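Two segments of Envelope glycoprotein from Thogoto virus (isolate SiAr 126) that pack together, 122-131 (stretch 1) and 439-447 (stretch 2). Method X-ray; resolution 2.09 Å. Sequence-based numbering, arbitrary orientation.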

ATOM      1  N   LEU B 122      17.201  27.576  20.266  1.00 38.05           N
ATOM      2  CA  LEU B 122      17.672  28.949  20.362  1.00 42.14           C
ATOM      3  C   LEU B 122      16.485  29.889  20.514  1.00 37.75           C
ATOM      4  O   LEU B 122      15.349  29.527  20.236  1.00 34.11           O
ATOM      5  CB  LEU B 122      18.508  29.332  19.135  1.00 39.09           C
ATOM      6  CG  LEU B 122      17.934  29.320  17.714  1.00 34.09           C
ATOM      7  CD1 LEU B 122      17.065  30.524  17.376  1.00 35.75           C
ATOM      8  CD2 LEU B 122      19.107  29.223  16.729  1.00 35.56           C
ATOM      9  N   VAL B 123      16.765  31.094  20.998  1.00 32.49           N
ATOM     10  CA  VAL B 123      15.817  32.200  21.051  1.00 36.84           C
ATOM     11  C   VAL B 123      16.287  33.215  20.025  1.00 36.93           C
ATOM     12  O   VAL B 123      17.481  33.512  19.953  1.00 37.82           O
ATOM     13  CB  VAL B 123      15.758  32.839  22.452  1.00 45.09           C
ATOM     14  CG1 VAL B 123      14.717  33.960  22.489  1.00 41.42           C
ATOM     15  CG2 VAL B 123      15.432  31.801  23.510  1.00 45.32           C
ATOM     16  N   ARG B 124      15.372  33.722  19.210  1.00 34.84           N
ATOM     17  CA  ARG B 124      15.737  34.705  18.197  1.00 36.27           C
ATOM     18  C   ARG B 124      15.590  36.098  18.797  1.00 37.47           C
ATOM     19  O   ARG B 124      14.477  36.529  19.090  1.00 37.99           O
ATOM     20  CB  ARG B 124      14.876  34.573  16.951  1.00 35.35           C
ATOM     21  CG  ARG B 124      15.118  35.743  15.991  1.00 39.94           C
ATOM     22  CD  ARG B 124      14.194  35.657  14.809  1.00 38.76           C
ATOM     23  NE  ARG B 124      14.400  36.767  13.901  1.00 39.52           N
ATOM     24  CZ  ARG B 124      13.725  36.927  12.772  1.00 48.48           C
ATOM     25  NH1 ARG B 124      12.811  36.032  12.416  1.00 51.13           N
ATOM     26  NH2 ARG B 124      13.963  37.975  12.001  1.00 49.56           N
ATOM     27  N   ARG B 125      16.704  36.800  18.983  1.00 35.84           N
ATOM     28  CA  ARG B 125      16.675  38.134  19.586  1.00 39.65           C
ATOM     29  C   ARG B 125      17.664  39.036  18.859  1.00 40.17           C
ATOM     30  O   ARG B 125      18.792  38.616  18.572  1.00 36.28           O
ATOM     31  CB  ARG B 125      17.015  38.059  21.085  1.00 37.38           C
ATOM     32  CG  ARG B 125      16.872  39.373  21.846  1.00 56.60           C
ATOM     33  CD  ARG B 125      16.917  39.142  23.363  1.00 56.83           C
ATOM     34  NE  ARG B 125      16.889  40.404  24.105  1.00 56.25           N
ATOM     35  CZ  ARG B 125      15.783  40.981  24.564  1.00 54.47           C
ATOM     36  NH1 ARG B 125      14.600  40.409  24.363  1.00 55.25           N
ATOM     37  NH2 ARG B 125      15.853  42.127  25.230  1.00 51.42           N
ATOM     38  N   ASP B 126      17.247  40.262  18.540  1.00 40.20           N
ATOM     39  CA  ASP B 126      18.166  41.234  17.932  1.00 43.27           C
ATOM     40  C   ASP B 126      17.986  42.625  18.544  1.00 43.39           C
ATOM     41  O   ASP B 126      17.919  43.641  17.847  1.00 41.42           O
ATOM     42  CB  ASP B 126      18.017  41.273  16.411  1.00 45.32           C
ATOM     43  CG  ASP B 126      16.611  41.617  15.952  1.00 56.56           C
ATOM     44  OD1 ASP B 126      15.769  42.025  16.787  1.00 60.78           O
ATOM     45  OD2 ASP B 126      16.361  41.484  14.731  1.00 66.92           O
ATOM     46  N   ALA B 127      17.950  42.678  19.870  1.00 45.60           N
ATOM     47  CA  ALA B 127      17.798  43.947  20.572  1.00 43.01           C
ATOM     48  C   ALA B 127      18.967  44.888  20.280  1.00 35.76           C
ATOM     49  O   ALA B 127      20.097  44.455  20.015  1.00 37.81           O
ATOM     50  CB  ALA B 127      17.678  43.703  22.074  1.00 40.59           C
ATOM     51  N   ASN B 128      18.681  46.196  20.334  1.00 39.98           N
ATOM     52  CA  ASN B 128      19.616  47.263  19.981  1.00 35.17           C
ATOM     53  C   ASN B 128      19.233  48.515  20.762  1.00 36.26           C
ATOM     54  O   ASN B 128      19.075  49.579  20.168  1.00 38.63           O
ATOM     55  CB  ASN B 128      19.547  47.533  18.469  1.00 36.08           C
ATOM     56  CG  ASN B 128      20.717  48.364  17.934  1.00 36.25           C
ATOM     57  OD1 ASN B 128      21.780  48.462  18.553  1.00 38.17           O
ATOM     58  ND2 ASN B 128      20.528  48.930  16.740  1.00 35.57           N
ATOM     59  N   TRP B 129      19.018  48.395  22.076  1.00 36.53           N
ATOM     60  CA  TRP B 129      18.372  49.467  22.818  1.00 43.82           C
ATOM     61  C   TRP B 129      19.361  50.408  23.505  1.00 46.20           C
ATOM     62  O   TRP B 129      18.922  51.355  24.167  1.00 46.58           O
ATOM     63  CB  TRP B 129      17.385  48.908  23.854  1.00 39.95           C
ATOM     64  CG  TRP B 129      17.901  47.761  24.663  1.00 42.27           C
ATOM     65  CD1 TRP B 129      17.608  46.434  24.478  1.00 44.92           C
ATOM     66  CD2 TRP B 129      18.761  47.826  25.807  1.00 43.65           C
ATOM     67  NE1 TRP B 129      18.249  45.674  25.427  1.00 40.33           N
ATOM     68  CE2 TRP B 129      18.962  46.503  26.255  1.00 47.96           C
ATOM     69  CE3 TRP B 129      19.398  48.877  26.487  1.00 47.00           C
ATOM     70  CZ2 TRP B 129      19.770  46.198  27.345  1.00 42.66           C
ATOM     71  CZ3 TRP B 129      20.197  48.572  27.576  1.00 52.02           C
ATOM     72  CH2 TRP B 129      20.374  47.241  27.994  1.00 46.84           C
ATOM     73  N   LYS B 130      20.665  50.161  23.360  1.00 40.62           N
ATOM     74  CA  LYS B 130      21.704  50.928  24.042  1.00 39.53           C
ATOM     75  C   LYS B 130      22.242  51.970  23.066  1.00 41.99           C
ATOM     76  O   LYS B 130      23.115  51.680  22.246  1.00 39.29           O
ATOM     77  CB  LYS B 130      22.810  50.012  24.556  1.00 35.90           C
ATOM     78  CG  LYS B 130      23.793  50.726  25.489  1.00 43.08           C
ATOM     79  CD  LYS B 130      23.162  51.003  26.835  1.00 48.10           C
ATOM     80  CE  LYS B 130      24.106  51.816  27.729  1.00 58.44           C
ATOM     81  NZ  LYS B 130      23.524  51.998  29.090  1.00 63.07           N
ATOM     82  N   PHE B 131      21.712  53.185  23.168  1.00 43.87           N
ATOM     83  CA  PHE B 131      22.102  54.259  22.264  1.00 36.52           C
ATOM     84  C   PHE B 131      23.601  54.514  22.318  1.00 39.97           C
ATOM     85  O   PHE B 131      24.196  54.566  23.397  1.00 39.52           O
ATOM     86  CB  PHE B 131      21.356  55.547  22.601  1.00 38.32           C
ATOM     87  CG  PHE B 131      21.761  56.708  21.734  1.00 40.94           C
ATOM     88  CD1 PHE B 131      21.423  56.730  20.394  1.00 43.48           C
ATOM     89  CD2 PHE B 131      22.500  57.780  22.265  1.00 41.54           C
ATOM     90  CE1 PHE B 131      21.794  57.787  19.588  1.00 44.04           C
ATOM     91  CE2 PHE B 131      22.883  58.843  21.461  1.00 42.17           C
ATOM     92  CZ  PHE B 131      22.525  58.856  20.122  1.00 39.15           C
ATOM     93  N   TYR B 439       9.042  35.002  14.986  1.00 37.65           N
ATOM     94  CA  TYR B 439       9.187  36.428  15.284  1.00 40.56           C
ATOM     95  C   TYR B 439      10.317  36.614  16.289  1.00 47.25           C
ATOM     96  O   TYR B 439      10.688  35.692  17.023  1.00 39.98           O
ATOM     97  CB  TYR B 439       7.874  37.052  15.804  1.00 44.38           C
ATOM     98  CG  TYR B 439       7.254  36.298  16.966  1.00 47.39           C
ATOM     99  CD1 TYR B 439       7.549  36.651  18.273  1.00 41.17           C
ATOM    100  CD2 TYR B 439       6.385  35.232  16.753  1.00 43.94           C
ATOM    101  CE1 TYR B 439       7.009  35.971  19.344  1.00 45.33           C
ATOM    102  CE2 TYR B 439       5.822  34.526  17.837  1.00 45.41           C
ATOM    103  CZ  TYR B 439       6.137  34.911  19.124  1.00 49.92           C
ATOM    104  OH  TYR B 439       5.617  34.255  20.218  1.00 47.36           O
ATOM    105  N   THR B 440      10.877  37.821  16.297  1.00 40.93           N
ATOM    106  CA  THR B 440      11.933  38.147  17.234  1.00 43.25           C
ATOM    107  C   THR B 440      11.348  38.395  18.625  1.00 45.65           C
ATOM    108  O   THR B 440      10.234  38.908  18.782  1.00 43.98           O
ATOM    109  CB  THR B 440      12.713  39.364  16.732  1.00 52.90           C
ATOM    110  OG1 THR B 440      13.929  39.488  17.475  1.00 68.17           O
ATOM    111  CG2 THR B 440      11.886  40.651  16.906  1.00 50.77           C
ATOM    112  N   LYS B 441      12.093  37.994  19.643  1.00 40.76           N
ATOM    113  CA  LYS B 441      11.646  38.137  21.026  1.00 44.07           C
ATOM    114  C   LYS B 441      12.458  39.273  21.655  1.00 51.04           C
ATOM    115  O   LYS B 441      13.411  39.042  22.398  1.00 51.30           O
ATOM    116  CB  LYS B 441      11.808  36.799  21.804  1.00 46.97           C
ATOM    117  CG  LYS B 441      11.427  35.524  21.006  1.00 53.33           C
ATOM    118  CD  LYS B 441       9.941  35.207  21.052  1.00 50.70           C
ATOM    119  CE  LYS B 441       9.621  33.833  20.383  1.00 51.70           C
ATOM    120  NZ  LYS B 441       9.970  33.798  18.924  1.00 44.75           N
ATOM    121  N   ASN B 442      12.079  40.515  21.338  1.00 56.22           N
ATOM    122  CA  ASN B 442      12.868  41.698  21.694  1.00 68.19           C
ATOM    123  C   ASN B 442      12.345  42.464  22.905  1.00 80.52           C
ATOM    124  O   ASN B 442      12.792  43.592  23.141  1.00 83.20           O
ATOM    125  CB  ASN B 442      12.963  42.662  20.508  1.00 63.64           C
ATOM    126  CG  ASN B 442      13.933  42.187  19.450  1.00 66.80           C
ATOM    127  OD1 ASN B 442      14.708  41.244  19.670  1.00 51.63           O
ATOM    128  ND2 ASN B 442      13.907  42.841  18.293  1.00 71.96           N
ATOM    129  N   GLY B 443      11.414  41.901  23.669  1.00 72.24           N
ATOM    130  CA  GLY B 443      11.078  42.480  24.961  1.00 83.83           C
ATOM    131  C   GLY B 443      11.957  41.846  26.023  1.00 92.70           C
ATOM    132  O   GLY B 443      12.313  40.678  25.876  1.00 96.90           O
ATOM    133  N   GLY B 444      12.332  42.575  27.079  1.00 96.11           N
ATOM    134  CA  GLY B 444      11.983  43.971  27.295  1.00 97.24           C
ATOM    135  C   GLY B 444      12.809  44.591  28.419  1.00108.80           C
ATOM    136  O   GLY B 444      12.440  44.518  29.599  1.00110.51           O
ATOM    137  N   LYS B 445      13.945  45.197  28.059  1.00107.12           N
ATOM    138  CA  LYS B 445      14.904  45.690  29.045  1.00100.56           C
ATOM    139  C   LYS B 445      15.434  47.064  28.646  1.00 85.78           C
ATOM    140  O   LYS B 445      15.250  47.525  27.518  1.00 78.46           O
ATOM    141  CB  LYS B 445      16.084  44.721  29.217  1.00 99.98           C
ATOM    142  CG  LYS B 445      15.722  43.246  29.140  1.00 95.77           C
ATOM    143  CD  LYS B 445      16.894  42.362  29.524  1.00 90.89           C
ATOM    144  CE  LYS B 445      18.157  42.769  28.793  1.00 82.57           C
ATOM    145  NZ  LYS B 445      19.343  42.023  29.290  1.00 77.49           N
ATOM    146  N   GLY B 446      16.121  47.712  29.595  1.00 91.01           N
ATOM    147  CA  GLY B 446      16.708  49.024  29.377  1.00 88.71           C
ATOM    148  C   GLY B 446      17.343  49.659  30.605  1.00 96.95           C
ATOM    149  O   GLY B 446      16.660  49.903  31.606  1.00 99.55           O
ATOM    150  N   THR B 447      18.648  49.935  30.540  1.00100.58           N
ATOM    151  CA  THR B 447      19.383  50.567  31.640  1.00103.23           C
ATOM    152  C   THR B 447      18.837  51.958  31.962  1.00104.35           C
ATOM    153  O   THR B 447      18.851  52.858  31.118  1.00100.59           O
ATOM    154  CB  THR B 447      20.900  50.690  31.324  1.00102.97           C
ATOM    155  OG1 THR B 447      21.511  49.392  31.325  1.00 97.55           O
ATOM    156  CG2 THR B 447      21.595  51.573  32.355  1.00106.27           C
TER
HETATM  157  O   HOH W   1      12.768  32.529  19.366  1.00 40.05           O

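The two stretches, both without regular helix or strand and more than 300 residues apart in sequence, are joined by a mainly polar contact in which side chains bond to backbone and to each other, extended at one end by packing on a tryptophan ring; together they bury 670 Å². The segments run in roughly the same direction, their end-to-end vectors 38° apart.

A single backbone-to-backbone hydrogen bond sets the register: Lys 441 N donates to Arg 124 O at 2.9 Å and is nearly linear (170°). Beside this bond, a water accepts from both Arg 124 N (2.9 Å) and Lys 441 NZ (3.1 Å), linking the stretches a second time. The lysine chain folds back so that NZ also donates to Tyr 439 O within its own stretch at 2.8 Å, while its CG packs against Val 123 CG1 at 3.9 Å.

Arg 125 makes the farthest-reaching polar link. Its CA-to-CB bond points sideways, but three successive t rotamers extend the chain, and chi4 of 93° turns the guanidinium so that carbonyls of stretch 2 meet its edge. NH1 donates to Gly 443 O at 2.8 Å and, through a weak bond at 130°, to Lys 441 O at 2.7 Å. NE and NH2 are satisfied elsewhere in the structure, which suits a charged group in a buried position.

Asp 126 and Asn 442 form a reciprocal pair, for which an amide is well suited because it can both donate and accept. Asn 442 ND2 donates to Asp 126 OD1 at a short 2.5 Å, and Asn 442 OD1 accepts from Asp 126 N at 2.9 Å. Thr 440 OG1 sits beside this pair, 3.2 Å from Asp 126 OD1 and 2.9 Å from Asn 442 OD1; which acceptor takes its proton is not settled.

The Arg 124 side chain extends alongside stretch 2, with Thr 440 N over one face of its guanidinium. Its NE is buried by the contact and has no partner in the model.

Farther along, the CA-to-CB bond of Trp 129 points toward stretch 2, and the ring offers a broad apolar face. Gly 446 CA lies 4.1 Å from the centroid of the six-membered ring, only 17° off the normal, in a CH-pi contact, and Lys 445 O covers the same ring system, 3.9 Å from Trp 129 CG. Residues 444–447 are poorly ordered, so this end is less precisely defined.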